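Local structure of pyridoxal phosphate homeostasis protein (Bifidobacterium adolescentis ATCC 15703, 3CPG) at residues K10-E15 with P80-A85; S49-A54 with C239-M244. The protein probably binds pyridoxal 5'-phosphate on a TIM-barrel scaffold and takes part in the homeostasis of this cofactor. All blocks are in the same frame, centred on the assembly; numbering follows the deposited sequence.

Contact 1 of 2, residues K10-E15 with P80-A85; sequences KNLANE and PQEVTA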
loop_
_atom_site.group_PDB
_atom_site.type_symbol
_atom_site.label_atom_id
_atom_site.label_comp_id
_atom_site.label_asym_id
_atom_site.label_seq_id
_atom_site.Cartn_x
_atom_site.Cartn_y
_atom_site.Cartn_z
ATOM N N LYS A 10 -12.285 19.731 -7.395
ATOM C CA LYS A 10 -10.815 19.891 -7.581
ATOM C C LYS A 10 -10.323 19.103 -8.790
ATOM O O LYS A 10 -10.662 17.929 -8.952
ATOM C CB LYS A 10 -10.079 19.416 -6.323
ATOM C CG LYS A 10 -8.563 19.424 -6.448
ATOM C CD LYS A 10 -7.907 19.092 -5.121
ATOM C CE LYS A 10 -6.389 19.080 -5.234
ATOM N NZ LYS A 10 -5.739 18.886 -3.907
ATOM N N ASN A 11 -9.528 19.749 -9.639
ATOM C CA ASN A 11 -8.989 19.089 -10.825
ATOM C C ASN A 11 -7.743 18.313 -10.422
ATOM O O ASN A 11 -6.664 18.885 -10.277
ATOM C CB ASN A 11 -8.617 20.114 -11.901
ATOM C CG ASN A 11 -8.251 19.460 -13.222
ATOM O OD1 ASN A 11 -7.855 18.297 -13.260
ATOM N ND2 ASN A 11 -8.371 20.212 -14.310
ATOM N N LEU A 12 -7.893 17.006 -10.248
ATOM C CA LEU A 12 -6.779 16.161 -9.845
ATOM C C LEU A 12 -5.696 16.016 -10.910
ATOM O O LEU A 12 -4.599 15.541 -10.620
ATOM C CB LEU A 12 -7.304 14.782 -9.446
ATOM C CG LEU A 12 -8.321 14.811 -8.303
ATOM C CD1 LEU A 12 -8.886 13.414 -8.081
ATOM C CD2 LEU A 12 -7.652 15.327 -7.039
ATOM N N ALA A 13 -6.004 16.426 -12.136
ATOM C CA ALA A 13 -5.045 16.339 -13.230
ATOM C C ALA A 13 -4.123 17.555 -13.263
ATOM O O ALA A 13 -3.202 17.619 -14.077
ATOM C CB ALA A 13 -5.782 16.203 -14.561
ATOM N N ASN A 14 -4.373 18.523 -12.386
ATOM C CA ASN A 14 -3.532 19.713 -12.337
ATOM C C ASN A 14 -2.100 19.281 -12.063
ATOM O O ASN A 14 -1.849 18.490 -11.156
ATOM C CB ASN A 14 -3.996 20.663 -11.236
ATOM C CG ASN A 14 -3.055 21.835 -11.064
ATOM O OD1 ASN A 14 -2.769 22.556 -12.023
ATOM N ND2 ASN A 14 -2.562 22.028 -9.844
ATOM N N GLU A 15 -1.160 19.821 -12.836
ATOM C CA GLU A 15 0.243 19.452 -12.710
ATOM C C GLU A 15 1.175 20.485 -12.086
ATOM O O GLU A 15 2.353 20.203 -11.869
ATOM C CB GLU A 15 0.789 19.075 -14.087
ATOM C CG GLU A 15 0.101 17.870 -14.716
ATOM C CD GLU A 15 0.994 17.168 -15.716
ATOM O OE1 GLU A 15 2.217 17.103 -15.465
ATOM O OE2 GLU A 15 0.473 16.669 -16.736
ATOM N N PRO A 80 -10.489 4.017 -7.466
ATOM C CA PRO A 80 -10.139 3.711 -8.854
ATOM C C PRO A 80 -10.344 4.913 -9.775
ATOM O O PRO A 80 -9.604 5.090 -10.740
ATOM C CB PRO A 80 -11.074 2.554 -9.194
ATOM C CG PRO A 80 -11.172 1.824 -7.895
ATOM C CD PRO A 80 -11.336 2.953 -6.892
ATOM N N GLN A 81 -11.342 5.741 -9.475
ATOM C CA GLN A 81 -11.624 6.915 -10.301
ATOM C C GLN A 81 -10.462 7.896 -10.269
ATOM O O GLN A 81 -10.189 8.579 -11.257
ATOM C CB GLN A 81 -12.897 7.625 -9.833
ATOM C CG GLN A 81 -14.050 6.691 -9.509
ATOM C CD GLN A 81 -14.124 6.358 -8.028
ATOM O OE1 GLN A 81 -14.301 7.248 -7.191
ATOM N NE2 GLN A 81 -13.992 5.077 -7.697
ATOM N N GLU A 82 -9.780 7.979 -9.131
ATOM C CA GLU A 82 -8.638 8.878 -9.025
ATOM C C GLU A 82 -7.452 8.251 -9.741
ATOM O O GLU A 82 -6.599 8.953 -10.282
ATOM C CB GLU A 82 -8.298 9.160 -7.559
ATOM C CG GLU A 82 -9.322 10.046 -6.864
ATOM C CD GLU A 82 -8.819 10.584 -5.541
ATOM O OE1 GLU A 82 -7.733 11.200 -5.530
ATOM O OE2 GLU A 82 -9.505 10.393 -4.513
ATOM N N VAL A 83 -7.395 6.923 -9.749
ATOM C CA VAL A 83 -6.316 6.237 -10.446
ATOM C C VAL A 83 -6.440 6.583 -11.927
ATOM O O VAL A 83 -5.472 6.998 -12.563
ATOM C CB VAL A 83 -6.414 4.700 -10.274
ATOM C CG1 VAL A 83 -5.431 4.003 -11.208
ATOM C CG2 VAL A 83 -6.116 4.323 -8.835
ATOM N N THR A 84 -7.643 6.431 -12.470
ATOM C CA THR A 84 -7.868 6.715 -13.881
ATOM C C THR A 84 -7.643 8.184 -14.229
ATOM O O THR A 84 -7.109 8.500 -15.288
ATOM C CB THR A 84 -9.290 6.290 -14.313
ATOM O OG1 THR A 84 -10.265 7.082 -13.625
ATOM C CG2 THR A 84 -9.523 4.828 -13.974
ATOM N N ALA A 85 -8.021 9.084 -13.332
ATOM C CA ALA A 85 -7.850 10.508 -13.592
ATOM C C ALA A 85 -6.390 10.974 -13.613
ATOM O O ALA A 85 -6.021 11.847 -14.403
ATOM C CB ALA A 85 -8.625 11.318 -12.560
#

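Contact 2 of 2, residues S49-A54 with C239-M244; sequences SVRLLA and CRELSM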
loop_
_atom_site.group_PDB
_atom_site.type_symbol
_atom_site.label_atom_id
_atom_site.label_comp_id
_atom_site.label_asym_id
_atom_site.label_seq_id
_atom_site.Cartn_x
_atom_site.Cartn_y
_atom_site.Cartn_z
ATOM N N SER A 49 14.481 -0.782 6.202
ATOM C CA SER A 49 13.571 -1.893 6.448
ATOM C C SER A 49 12.130 -1.488 6.167
ATOM O O SER A 49 11.304 -2.322 5.802
ATOM C CB SER A 49 13.678 -2.363 7.901
ATOM O OG SER A 49 14.950 -2.924 8.167
ATOM N N VAL A 50 11.837 -0.203 6.339
ATOM C CA VAL A 50 10.487 0.313 6.132
ATOM C C VAL A 50 10.411 1.223 4.914
ATOM O O VAL A 50 11.222 2.136 4.771
ATOM C CB VAL A 50 10.014 1.127 7.359
ATOM C CG1 VAL A 50 8.579 1.601 7.156
ATOM C CG2 VAL A 50 10.131 0.286 8.620
ATOM N N ARG A 51 9.443 0.973 4.039
ATOM C CA ARG A 51 9.271 1.808 2.859
ATOM C C ARG A 51 8.092 2.741 3.068
ATOM O O ARG A 51 7.092 2.376 3.697
ATOM C CB ARG A 51 9.039 0.963 1.601
ATOM C CG ARG A 51 10.290 0.289 1.064
ATOM C CD ARG A 51 10.097 -0.183 -0.370
ATOM N NE ARG A 51 9.129 -1.270 -0.468
ATOM C CZ ARG A 51 8.659 -1.753 -1.614
ATOM N NH1 ARG A 51 9.066 -1.242 -2.770
ATOM N NH2 ARG A 51 7.787 -2.752 -1.606
ATOM N N LEU A 52 8.220 3.955 2.547
ATOM C CA LEU A 52 7.169 4.950 2.669
ATOM C C LEU A 52 6.271 4.971 1.443
ATOM O O LEU A 52 6.749 5.132 0.316
ATOM C CB LEU A 52 7.778 6.342 2.862
ATOM C CG LEU A 52 6.844 7.548 2.711
ATOM C CD1 LEU A 52 5.742 7.524 3.774
ATOM C CD2 LEU A 52 7.670 8.823 2.825
ATOM N N LEU A 53 4.975 4.787 1.671
ATOM C CA LEU A 53 3.989 4.850 0.602
ATOM C C LEU A 53 3.194 6.109 0.882
ATOM O O LEU A 53 2.643 6.271 1.973
ATOM C CB LEU A 53 3.042 3.640 0.620
ATOM C CG LEU A 53 1.818 3.681 -0.322
ATOM C CD1 LEU A 53 1.264 2.290 -0.472
ATOM C CD2 LEU A 53 0.721 4.579 0.214
ATOM N N ALA A 54 3.146 7.016 -0.082
ATOM C CA ALA A 54 2.381 8.231 0.117
ATOM C C ALA A 54 0.945 7.946 -0.309
ATOM O O ALA A 54 0.713 7.472 -1.418
ATOM C CB ALA A 54 2.967 9.371 -0.716
ATOM N N CYS A 239 4.841 -13.767 0.260
ATOM C CA CYS A 239 3.954 -13.058 1.178
ATOM C C CYS A 239 4.846 -12.481 2.274
ATOM O O CYS A 239 4.873 -12.982 3.396
ATOM C CB CYS A 239 2.939 -14.040 1.772
ATOM S SG CYS A 239 1.671 -13.289 2.818
ATOM N N ARG A 240 5.571 -11.417 1.943
ATOM C CA ARG A 240 6.509 -10.822 2.890
ATOM C C ARG A 240 6.197 -9.435 3.432
ATOM O O ARG A 240 6.678 -9.070 4.502
ATOM C CB ARG A 240 7.901 -10.792 2.258
ATOM C CG ARG A 240 8.490 -12.161 1.994
ATOM C CD ARG A 240 9.757 -12.059 1.161
ATOM N NE ARG A 240 10.418 -13.353 1.016
ATOM C CZ ARG A 240 10.993 -14.013 2.015
ATOM N NH1 ARG A 240 10.993 -13.502 3.240
ATOM N NH2 ARG A 240 11.574 -15.185 1.791
ATOM N N GLU A 241 5.408 -8.653 2.710
ATOM C CA GLU A 241 5.117 -7.302 3.169
ATOM C C GLU A 241 4.071 -7.204 4.269
ATOM O O GLU A 241 3.177 -8.044 4.391
ATOM C CB GLU A 241 4.656 -6.426 1.998
ATOM C CG GLU A 241 5.566 -6.447 0.784
ATOM C CD GLU A 241 6.756 -5.507 0.895
ATOM O OE1 GLU A 241 6.987 -4.931 1.979
ATOM O OE2 GLU A 241 7.463 -5.349 -0.124
ATOM N N LEU A 242 4.214 -6.157 5.073
ATOM C CA LEU A 242 3.264 -5.842 6.127
ATOM C C LEU A 242 2.980 -4.364 5.925
ATOM O O LEU A 242 3.772 -3.507 6.314
ATOM C CB LEU A 242 3.860 -6.083 7.515
ATOM C CG LEU A 242 3.980 -7.554 7.924
ATOM C CD1 LEU A 242 4.687 -7.653 9.272
ATOM C CD2 LEU A 242 2.597 -8.179 7.994
ATOM N N SER A 243 1.860 -4.074 5.273
ATOM C CA SER A 243 1.468 -2.695 5.011
ATOM C C SER A 243 0.592 -2.274 6.174
ATOM O O SER A 243 -0.585 -2.624 6.235
ATOM C CB SER A 243 0.686 -2.607 3.700
ATOM O OG SER A 243 0.309 -1.271 3.410
HETATM N N MSE A 244 1.183 -1.541 7.110
HETATM C CA MSE A 244 0.459 -1.090 8.289
HETATM C C MSE A 244 1.134 0.118 8.915
HETATM O O MSE A 244 2.361 0.240 8.889
HETATM C CB MSE A 244 0.363 -2.233 9.310
HETATM C CG MSE A 244 1.709 -2.837 9.730
HETATM SE SE MSE A 244 1.481 -4.483 10.722
HETATM C CE MSE A 244 3.126 -4.521 11.659
HETATM O O HOH W 1 8.763 -2.724 1.741
#

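Contact 1 of 2, residues K10-E15 with P80-A85
Leu12 meets Glu82 where the first modelled residues of the chain, folded into a type I beta turn from Asn11 to Asn14, lie against the first turns of helix 80-96, which begins after strand 75-77 of a TIM barrel. Glu82 shows the contact atom by atom. Its CB does not point straight at the turn, but CG lies beside the backbone N (chi1 -71°), and the extended chain beyond it brings the rest of the side chain nearer. CG packs on Leu12 CD1 at 3.6 Å, a plain aliphatic contact. CD follows at 3.8 Å from the same Leu12 CD1, which crosses the acid obliquely and also touches its OE1 at 3.6 Å. That oxygen accepts a hydrogen bond from Thr58 N and forms a salt bridge with Lys86; OE2 forms another with Arg79 NE. The carboxylate is therefore gripped through both oxygens, and its rotation should be restrained. Beside this pair Ala13 CB only approaches Ala85 O, at 4.4 Å; the two segments bury 149 Å² in all. The turn itself is stiffened by an Asx turn, in which Asn11 OD1 accepts from Ala13 N at 2.9 Å with the donor tilted 26° from the carbonyl plane.

Contact 2 of 2, residues S49-A54 with C239-M244
Arg51 and Glu241 form a salt bridge between the starts of two barrel strands, 51-55 and 241-243. The hydrogen bond within it, from Arg51 NH2 to Glu241 OE2, spans 3.0 Å but is bent to 128° at the hydrogen and is weak. The guanidinium and carboxylate planes stand 21° apart, and OE2 approaches the guanidinium obliquely. A water completes the link: it accepts from Arg51 NE at 2.7 Å, lying in the guanidinium plane at its edge, and donates to Glu241 OE1 at 2.8 Å. Both chains bend to meet, the arginine at chi3 (-67°) and the glutamate at chi2, and they cross at about a right angle. Glu241 OE1 is further bonded to Thr259 OG1, which also binds Leu242 N. Outward from the charges, Ile260 of strand 260-263 supplies packing, touching both Glu241 and Leu53; its neighbour Val261 is hydrogen-bonded through the backbone to Arg51 and Leu53. With 73 Å² buried, the two segments meet largely through the arginine and the glutamate. One direct, bent bond and one water bridge at an exposed arginine imply an electrostatic tie that is partly solvent-mediated, with Thr259 helping to fix the carboxylate.

In the fold
The contacts sit at different levels of the TIM barrel, their centres 25 Å apart and their nearest atoms about 10 Å apart, and they do not touch. Contact 2 joins the beginnings of strands 51-55 and 241-243, whereas contact 1 lies beyond the other end of the barrel strands, where helix 80-96 begins after strand 75-77. Strand 51-55 connects the two levels: it leaves contact 2 and leads directly to Lys57, the predicted pyridoxal phosphate lysine, which carries no cofactor in this structure. Contact 1 is accordingly the one beside the presumed pocket, the side chain of Glu82 lying about 4 Å from that of Lys57, while contact 2 lies away from it. The four segments alternate along the chain.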